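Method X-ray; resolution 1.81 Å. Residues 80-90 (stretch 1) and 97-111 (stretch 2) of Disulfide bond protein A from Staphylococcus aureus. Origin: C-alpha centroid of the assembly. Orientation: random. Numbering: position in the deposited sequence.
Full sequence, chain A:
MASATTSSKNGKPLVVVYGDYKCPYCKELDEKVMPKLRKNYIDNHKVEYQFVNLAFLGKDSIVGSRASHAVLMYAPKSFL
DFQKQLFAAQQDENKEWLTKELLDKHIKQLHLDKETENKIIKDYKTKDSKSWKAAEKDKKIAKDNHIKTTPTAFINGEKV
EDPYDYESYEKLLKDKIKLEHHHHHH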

ATOM      1  N   LEU A  80      -7.110   3.743   0.274  1.00 24.54           N
ATOM      2  CA  LEU A  80      -7.361   2.701  -0.712  1.00 29.10           C
ATOM      3  C   LEU A  80      -7.533   3.245  -2.129  1.00 25.51           C
ATOM      4  O   LEU A  80      -7.136   2.594  -3.097  1.00 26.72           O
ATOM      5  N   ASP A  81      -8.114   4.435  -2.264  1.00 27.01           N
ATOM      6  CA  ASP A  81      -8.273   5.017  -3.592  1.00 30.52           C
ATOM      7  C   ASP A  81      -6.895   5.400  -4.106  1.00 27.32           C
ATOM      8  O   ASP A  81      -6.581   5.217  -5.281  1.00 24.41           O
ATOM      9  N   PHE A  82      -6.080   5.950  -3.211  1.00 24.52           N
ATOM     10  CA  PHE A  82      -4.730   6.362  -3.569  1.00 23.22           C
ATOM     11  C   PHE A  82      -3.946   5.157  -4.077  1.00 26.62           C
ATOM     12  O   PHE A  82      -3.283   5.214  -5.111  1.00 24.71           O
ATOM     13  N   GLN A  83      -4.033   4.064  -3.331  1.00 23.28           N
ATOM     14  CA  GLN A  83      -3.333   2.841  -3.666  1.00 22.10           C
ATOM     15  C   GLN A  83      -3.784   2.319  -5.028  1.00 23.16           C
ATOM     16  O   GLN A  83      -2.961   2.014  -5.894  1.00 23.14           O
ATOM     17  N   LYS A  84      -5.092   2.239  -5.227  1.00 22.64           N
ATOM     18  CA  LYS A  84      -5.630   1.757  -6.494  1.00 29.01           C
ATOM     19  C   LYS A  84      -5.168   2.631  -7.654  1.00 28.88           C
ATOM     20  O   LYS A  84      -4.685   2.132  -8.672  1.00 26.23           O
ATOM     21  N   GLN A  85      -5.320   3.942  -7.489  1.00 29.67           N
ATOM     22  CA  GLN A  85      -4.935   4.895  -8.520  1.00 31.26           C
ATOM     23  C   GLN A  85      -3.437   4.899  -8.803  1.00 30.65           C
ATOM     24  O   GLN A  85      -3.021   5.126  -9.941  1.00 29.31           O
ATOM     25  N   LEU A  86      -2.622   4.645  -7.784  1.00 24.37           N
ATOM     26  CA  LEU A  86      -1.178   4.629  -7.993  1.00 27.59           C
ATOM     27  C   LEU A  86      -0.764   3.371  -8.765  1.00 30.25           C
ATOM     28  O   LEU A  86       0.030   3.448  -9.702  1.00 32.73           O
ATOM     29  N   PHE A  87      -1.296   2.215  -8.379  1.00 28.02           N
ATOM     30  CA  PHE A  87      -0.974   0.980  -9.087  1.00 30.84           C
ATOM     31  C   PHE A  87      -1.396   1.104 -10.552  1.00 30.35           C
ATOM     32  O   PHE A  87      -0.710   0.607 -11.448  1.00 32.64           O
ATOM     33  N   ALA A  88      -2.515   1.782 -10.791  1.00 31.39           N
ATOM     34  CA  ALA A  88      -3.035   1.968 -12.148  1.00 35.67           C
ATOM     35  C   ALA A  88      -2.102   2.774 -13.053  1.00 38.71           C
ATOM     36  O   ALA A  88      -2.164   2.659 -14.276  1.00 44.50           O
ATOM     37  N   ALA A  89      -1.235   3.585 -12.457  1.00 36.23           N
ATOM     38  CA  ALA A  89      -0.309   4.404 -13.236  1.00 37.62           C
ATOM     39  C   ALA A  89       1.057   3.751 -13.398  1.00 32.36           C
ATOM     40  O   ALA A  89       1.974   4.345 -13.958  1.00 36.16           O
ATOM     41  N   GLN A  90       1.189   2.524 -12.909  1.00 29.59           N
ATOM     42  CA  GLN A  90       2.453   1.795 -12.977  1.00 36.90           C
ATOM     43  C   GLN A  90       3.100   1.774 -14.363  1.00 37.86           C
ATOM     44  O   GLN A  90       2.441   1.503 -15.365  1.00 36.83           O
ATOM     45  N   TRP A  97       9.708   5.959 -12.349  1.00 35.81           N
ATOM     46  CA  TRP A  97       8.481   6.704 -12.586  1.00 27.45           C
ATOM     47  C   TRP A  97       7.809   7.291 -11.346  1.00 35.31           C
ATOM     48  O   TRP A  97       6.947   8.162 -11.470  1.00 31.35           O
ATOM     49  N   LEU A  98       8.185   6.821 -10.157  1.00 33.79           N
ATOM     50  CA  LEU A  98       7.592   7.345  -8.927  1.00 34.19           C
ATOM     51  C   LEU A  98       8.277   8.646  -8.515  1.00 27.24           C
ATOM     52  O   LEU A  98       8.926   8.726  -7.476  1.00 31.80           O
ATOM     53  N   THR A  99       8.112   9.667  -9.347  1.00 29.29           N
ATOM     54  CA  THR A  99       8.698  10.977  -9.103  1.00 31.62           C
ATOM     55  C   THR A  99       7.806  11.790  -8.166  1.00 28.66           C
ATOM     56  O   THR A  99       6.631  11.478  -7.987  1.00 31.01           O
ATOM     57  N   LYS A 100       8.366  12.834  -7.569  1.00 28.87           N
ATOM     58  CA  LYS A 100       7.590  13.678  -6.672  1.00 30.04           C
ATOM     59  C   LYS A 100       6.509  14.409  -7.462  1.00 32.27           C
ATOM     60  O   LYS A 100       5.441  14.725  -6.934  1.00 28.84           O
ATOM     61  N   GLU A 101       6.787  14.665  -8.737  1.00 30.74           N
ATOM     62  CA  GLU A 101       5.827  15.336  -9.599  1.00 32.51           C
ATOM     63  C   GLU A 101       4.593  14.456  -9.750  1.00 25.17           C
ATOM     64  O   GLU A 101       3.468  14.910  -9.558  1.00 28.70           O
ATOM     65  N   LEU A 102       4.810  13.191 -10.099  1.00 29.90           N
ATOM     66  CA  LEU A 102       3.701  12.259 -10.275  1.00 28.72           C
ATOM     67  C   LEU A 102       2.986  11.996  -8.956  1.00 27.52           C
ATOM     68  O   LEU A 102       1.756  11.945  -8.908  1.00 27.82           O
ATOM     69  N   LEU A 103       3.748  11.825  -7.881  1.00 23.66           N
ATOM     70  CA  LEU A 103       3.129  11.574  -6.583  1.00 30.48           C
ATOM     71  C   LEU A 103       2.295  12.774  -6.122  1.00 28.43           C
ATOM     72  O   LEU A 103       1.175  12.605  -5.641  1.00 25.90           O
ATOM     73  N   ASP A 104       2.820  13.987  -6.278  1.00 24.22           N
ATOM     74  CA  ASP A 104       2.054  15.163  -5.874  1.00 28.30           C
ATOM     75  C   ASP A 104       0.768  15.204  -6.699  1.00 29.62           C
ATOM     76  O   ASP A 104      -0.310  15.504  -6.182  1.00 25.91           O
ATOM     77  N   LYS A 105       0.887  14.882  -7.981  1.00 28.24           N
ATOM     78  CA  LYS A 105      -0.269  14.868  -8.869  1.00 36.25           C
ATOM     79  C   LYS A 105      -1.311  13.878  -8.352  1.00 28.08           C
ATOM     80  O   LYS A 105      -2.509  14.160  -8.343  1.00 30.10           O
ATOM     81  N   HIS A 106      -0.856  12.713  -7.915  1.00 28.20           N
ATOM     82  CA  HIS A 106      -1.783  11.712  -7.403  1.00 24.40           C
ATOM     83  C   HIS A 106      -2.413  12.132  -6.079  1.00 25.11           C
ATOM     84  O   HIS A 106      -3.592  11.874  -5.830  1.00 27.31           O
ATOM     85  N   ILE A 107      -1.638  12.798  -5.231  1.00 26.47           N
ATOM     86  CA  ILE A 107      -2.171  13.257  -3.956  1.00 26.69           C
ATOM     87  C   ILE A 107      -3.271  14.291  -4.215  1.00 31.56           C
ATOM     88  O   ILE A 107      -4.324  14.270  -3.576  1.00 23.80           O
ATOM     89  N   LYS A 108      -3.037  15.188  -5.167  1.00 27.92           N
ATOM     90  CA  LYS A 108      -4.029  16.210  -5.484  1.00 31.31           C
ATOM     91  C   LYS A 108      -5.279  15.599  -6.120  1.00 32.42           C
ATOM     92  O   LYS A 108      -6.371  16.157  -6.014  1.00 32.81           O
ATOM     93  N   GLN A 109      -5.120  14.453  -6.776  1.00 32.37           N
ATOM     94  CA  GLN A 109      -6.256  13.775  -7.405  1.00 33.36           C
ATOM     95  C   GLN A 109      -7.236  13.248  -6.363  1.00 32.83           C
ATOM     96  O   GLN A 109      -8.357  12.866  -6.698  1.00 37.72           O
ATOM     97  N   LEU A 110      -6.812  13.207  -5.103  1.00 28.68           N
ATOM     98  CA  LEU A 110      -7.688  12.729  -4.035  1.00 31.31           C
ATOM     99  C   LEU A 110      -8.716  13.803  -3.665  1.00 32.98           C
ATOM    100  O   LEU A 110      -9.754  13.512  -3.065  1.00 34.37           O
ATOM    101  N   HIS A 111      -8.412  15.047  -4.019  1.00 35.23           N
ATOM    102  CA  HIS A 111      -9.301  16.173  -3.749  1.00 37.21           C
ATOM    103  C   HIS A 111      -9.644  16.359  -2.283  1.00 36.64           C
ATOM    104  O   HIS A 111     -10.812  16.505  -1.918  1.00 39.41           O
TER

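Packing of helix 80-88 and the turn after it against residues 97-111, whose helix runs at 137° to the first, followed along the second stretch. W97 (chi1 p) points toward stretch 1 and lays one ring face beneath the Q90 backbone, a CH-pi contact with CA 3.8 Å from the centroid of the six-membered ring; A89 O lies over the same ring. L98 (m, t) is directed sideways, but its CD2 reaches L86 CD1 at 3.9 Å. T99 faces solvent and caps the helix, OG1 accepting from L102 N at 3.1 Å. L102 (t, t) and L103 (m, t) close the pocket around L86 (t, p), their CD2 atoms 4.0 and 4.2 Å from L86 CD1. H106 (chi1 m) points in: L86 CD1 sits over its ring face, 4.3 Å from the centroid, while A89 CB approaches the ring edge, 3.6 Å from CE1. Water 1 links H106 ND1 (2.6 Å) to F82 O (2.7 Å). I107 points away, yet its CG1 lies 4.0 Å from CE1 of F82 (chi1 t). Q109 NE2 donates a weak, bent hydrogen bond to Q85 OE1 (3.3 Å); water 2 joins that OE1 to H106 O, and water 3 joins Q85 NE2 to Q109 O. L110 (m, t) completes the apolar surround of F82, CD1 to CD1 3.9 Å.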

ATOM      1  CB  LEU A  80      -8.569   1.851  -0.296  1.00 24.30           C
ATOM      2  CG  LEU A  80      -8.283   1.016   0.961  1.00 38.40           C
ATOM      3  CD1 LEU A  80      -9.499   0.163   1.307  1.00 36.15           C
ATOM      4  CD2 LEU A  80      -7.064   0.125   0.726  1.00 36.99           C
ATOM      5  CB  ASP A  81      -9.147   6.276  -3.562  1.00 32.79           C
ATOM      6  CG  ASP A  81     -10.600   5.975  -3.281  1.00 38.23           C
ATOM      7  OD1 ASP A  81     -11.086   4.895  -3.677  1.00 34.85           O
ATOM      8  OD2 ASP A  81     -11.261   6.837  -2.673  1.00 47.44           O
ATOM      9  CB  PHE A  82      -4.012   6.943  -2.349  1.00 22.18           C
ATOM     10  CG  PHE A  82      -2.632   7.451  -2.653  1.00 19.60           C
ATOM     11  CD1 PHE A  82      -2.458   8.632  -3.359  1.00 21.28           C
ATOM     12  CD2 PHE A  82      -1.509   6.716  -2.283  1.00 25.77           C
ATOM     13  CE1 PHE A  82      -1.188   9.074  -3.695  1.00 23.43           C
ATOM     14  CE2 PHE A  82      -0.232   7.148  -2.615  1.00 24.94           C
ATOM     15  CZ  PHE A  82      -0.072   8.330  -3.324  1.00 28.99           C
ATOM     16  CB  GLN A  83      -3.591   1.815  -2.561  1.00 27.14           C
ATOM     17  CG  GLN A  83      -2.704   0.608  -2.591  1.00 38.62           C
ATOM     18  CD  GLN A  83      -2.672  -0.101  -1.253  1.00 35.01           C
ATOM     19  OE1 GLN A  83      -3.696  -0.574  -0.763  1.00 30.01           O
ATOM     20  NE2 GLN A  83      -1.489  -0.168  -0.651  1.00 32.22           N
ATOM     21  CB  LYS A  84      -7.160   1.740  -6.448  1.00 36.49           C
ATOM     22  CG  LYS A  84      -7.817   1.354  -7.773  1.00 41.66           C
ATOM     23  CD  LYS A  84      -9.315   1.161  -7.604  1.00 52.40           C
ATOM     24  CE  LYS A  84     -10.003   2.459  -7.219  1.00 58.41           C
ATOM     25  NZ  LYS A  84     -11.317   2.212  -6.565  1.00 61.01           N
ATOM     26  CB  GLN A  85      -5.410   6.302  -8.136  1.00 37.07           C
ATOM     27  CG  GLN A  85      -6.923   6.490  -8.263  1.00 37.41           C
ATOM     28  CD  GLN A  85      -7.407   7.829  -7.721  1.00 49.34           C
ATOM     29  OE1 GLN A  85      -6.807   8.874  -7.983  1.00 57.80           O
ATOM     30  NE2 GLN A  85      -8.508   7.802  -6.973  1.00 50.10           N
ATOM     31  CB  LEU A  86      -0.430   4.711  -6.656  1.00 23.34           C
ATOM     32  CG  LEU A  86       1.097   4.871  -6.751  1.00 24.74           C
ATOM     33  CD1 LEU A  86       1.439   6.067  -7.632  1.00 27.40           C
ATOM     34  CD2 LEU A  86       1.686   5.069  -5.359  1.00 25.88           C
ATOM     35  CB  PHE A  87      -1.689  -0.219  -8.452  1.00 24.03           C
ATOM     36  CG  PHE A  87      -0.904  -0.894  -7.370  1.00 22.03           C
ATOM     37  CD1 PHE A  87      -1.418  -0.998  -6.083  1.00 20.57           C
ATOM     38  CD2 PHE A  87       0.343  -1.450  -7.639  1.00 28.18           C
ATOM     39  CE1 PHE A  87      -0.703  -1.643  -5.079  1.00 18.89           C
ATOM     40  CE2 PHE A  87       1.069  -2.099  -6.639  1.00 25.53           C
ATOM     41  CZ  PHE A  87       0.544  -2.198  -5.355  1.00 30.36           C
ATOM     42  CB  ALA A  88      -4.409   2.639 -12.094  1.00 31.77           C
ATOM     43  CB  ALA A  89      -0.150   5.769 -12.573  1.00 42.42           C
ATOM     44  CB  GLN A  90       2.244   0.356 -12.500  1.00 32.16           C
ATOM     45  CG  GLN A  90       3.530  -0.420 -12.293  1.00 31.20           C
ATOM     46  CD  GLN A  90       3.283  -1.820 -11.768  1.00 34.68           C
ATOM     47  OE1 GLN A  90       3.158  -2.773 -12.536  1.00 31.75           O
ATOM     48  NE2 GLN A  90       3.192  -1.948 -10.446  1.00 26.56           N
ATOM     49  CB  TRP A  97       7.472   5.834 -13.345  1.00 35.24           C
ATOM     50  CG  TRP A  97       7.028   4.600 -12.606  1.00 39.09           C
ATOM     51  CD1 TRP A  97       7.672   3.395 -12.550  1.00 36.24           C
ATOM     52  CD2 TRP A  97       5.835   4.452 -11.824  1.00 31.69           C
ATOM     53  NE1 TRP A  97       6.951   2.507 -11.784  1.00 32.62           N
ATOM     54  CE2 TRP A  97       5.821   3.130 -11.325  1.00 35.87           C
ATOM     55  CE3 TRP A  97       4.778   5.311 -11.495  1.00 31.51           C
ATOM     56  CZ2 TRP A  97       4.785   2.643 -10.514  1.00 30.81           C
ATOM     57  CZ3 TRP A  97       3.749   4.829 -10.690  1.00 26.83           C
ATOM     58  CH2 TRP A  97       3.762   3.505 -10.208  1.00 31.72           C
ATOM     59  CB  LEU A  98       7.683   6.315  -7.793  1.00 24.39           C
ATOM     60  CG  LEU A  98       6.726   5.124  -7.916  1.00 34.02           C
ATOM     61  CD1 LEU A  98       7.129   4.026  -6.944  1.00 33.48           C
ATOM     62  CD2 LEU A  98       5.297   5.595  -7.645  1.00 25.13           C
ATOM     63  CB  THR A  99       8.845  11.754 -10.419  1.00 32.72           C
ATOM     64  OG1 THR A  99       7.544  12.013 -10.963  1.00 31.77           O
ATOM     65  CG2 THR A  99       9.651  10.939 -11.437  1.00 31.94           C
ATOM     66  CB  LYS A 100       8.508  14.670  -5.967  1.00 30.53           C
ATOM     67  CG  LYS A 100       9.508  13.995  -5.042  1.00 30.15           C
ATOM     68  CD  LYS A 100      10.360  15.006  -4.298  1.00 31.25           C
ATOM     69  CE  LYS A 100      11.376  14.301  -3.414  1.00 37.74           C
ATOM     70  NZ  LYS A 100      12.290  15.266  -2.747  1.00 41.81           N
ATOM     71  CB  GLU A 101       6.424  15.592 -10.989  1.00 35.30           C
ATOM     72  CG  GLU A 101       5.511  16.418 -11.900  1.00 41.81           C
ATOM     73  CD  GLU A 101       5.943  16.400 -13.357  0.50 40.70           C
ATOM     74  OE1 GLU A 101       7.147  16.217 -13.625  0.50 33.63           O
ATOM     75  OE2 GLU A 101       5.074  16.583 -14.238  0.50 40.48           O
ATOM     76  CB  LEU A 102       4.197  10.937 -10.873  1.00 32.03           C
ATOM     77  CG  LEU A 102       3.133   9.853 -11.083  1.00 30.84           C
ATOM     78  CD1 LEU A 102       3.522   8.959 -12.248  1.00 36.63           C
ATOM     79  CD2 LEU A 102       2.962   9.036  -9.801  1.00 28.21           C
ATOM     80  CB  LEU A 103       4.204  11.214  -5.552  1.00 24.32           C
ATOM     81  CG  LEU A 103       4.833   9.840  -5.832  1.00 26.86           C
ATOM     82  CD1 LEU A 103       6.087   9.657  -5.000  1.00 26.16           C
ATOM     83  CD2 LEU A 103       3.819   8.742  -5.532  1.00 22.94           C
ATOM     84  CB  ASP A 104       2.861  16.451  -6.091  1.00 29.51           C
ATOM     85  CG  ASP A 104       3.997  16.605  -5.092  1.00 32.85           C
ATOM     86  OD1 ASP A 104       4.103  15.772  -4.170  1.00 31.32           O
ATOM     87  OD2 ASP A 104       4.783  17.565  -5.225  1.00 31.71           O
ATOM     88  CB  LYS A 105       0.165  14.478 -10.284  1.00 40.77           C
ATOM     89  CG  LYS A 105      -0.976  14.345 -11.283  1.00 48.46           C
ATOM     90  CD  LYS A 105      -0.450  14.154 -12.704  0.50 59.17           C
ATOM     91  CE  LYS A 105       0.268  12.823 -12.882  0.50 66.20           C
ATOM     92  NZ  LYS A 105      -0.677  11.679 -12.853  0.50 68.01           N
ATOM     93  CB  HIS A 106      -1.069  10.368  -7.276  1.00 27.62           C
ATOM     94  CG  HIS A 106      -1.004   9.612  -8.566  1.00 32.08           C
ATOM     95  ND1 HIS A 106      -1.564   8.363  -8.724  1.00 31.83           N
ATOM     96  CD2 HIS A 106      -0.497   9.956  -9.774  1.00 34.57           C
ATOM     97  CE1 HIS A 106      -1.407   7.969  -9.977  1.00 36.48           C
ATOM     98  NE2 HIS A 106      -0.763   8.915 -10.634  1.00 36.97           N
ATOM     99  CB  ILE A 107      -1.056  13.878  -3.079  1.00 28.35           C
ATOM    100  CG1 ILE A 107      -0.048  12.788  -2.690  1.00 26.70           C
ATOM    101  CG2 ILE A 107      -1.661  14.518  -1.826  1.00 28.02           C
ATOM    102  CD1 ILE A 107       1.227  13.308  -2.045  1.00 24.09           C
ATOM    103  CB  LYS A 108      -3.420  17.271  -6.409  1.00 31.62           C
ATOM    104  CG  LYS A 108      -2.303  18.076  -5.750  1.00 31.72           C
ATOM    105  CD  LYS A 108      -1.738  19.137  -6.679  1.00 34.60           C
ATOM    106  CE  LYS A 108      -0.658  19.950  -5.983  1.00 36.20           C
ATOM    107  NZ  LYS A 108      -0.063  20.962  -6.900  1.00 35.43           N
ATOM    108  CB  GLN A 109      -5.787  12.604  -8.274  1.00 32.28           C
ATOM    109  CG  GLN A 109      -5.172  13.005  -9.599  1.00 48.42           C
ATOM    110  CD  GLN A 109      -4.594  11.821 -10.356  1.00 44.14           C
ATOM    111  OE1 GLN A 109      -4.022  11.982 -11.432  1.00 56.26           O
ATOM    112  NE2 GLN A 109      -4.738  10.625  -9.795  1.00 55.04           N
ATOM    113  CB  LEU A 110      -6.865  12.353  -2.802  1.00 35.59           C
ATOM    114  CG  LEU A 110      -5.847  11.222  -2.982  1.00 32.98           C
ATOM    115  CD1 LEU A 110      -5.099  10.993  -1.677  1.00 28.34           C
ATOM    116  CD2 LEU A 110      -6.560   9.952  -3.418  1.00 32.45           C
ATOM    117  CB  HIS A 111     -10.585  16.026  -4.567  1.00 43.10           C
ATOM    118  CG  HIS A 111     -10.344  15.987  -6.042  1.00 53.80           C
ATOM    119  ND1 HIS A 111      -9.542  16.907  -6.684  1.00 57.32           N
ATOM    120  CD2 HIS A 111     -10.774  15.130  -6.996  1.00 54.11           C
ATOM    121  CE1 HIS A 111      -9.487  16.616  -7.971  1.00 59.43           C
ATOM    122  NE2 HIS A 111     -10.225  15.542  -8.187  1.00 58.97           N
TER
HETATM  123  O   HOH W   1      -2.694   7.433  -6.528  1.00 31.72           O
HETATM  124  O   HOH W   2      -4.792   9.421  -6.265  1.00 29.94           O
HETATM  125  O   HOH W   3     -10.053  10.436  -6.254  1.00 55.29           O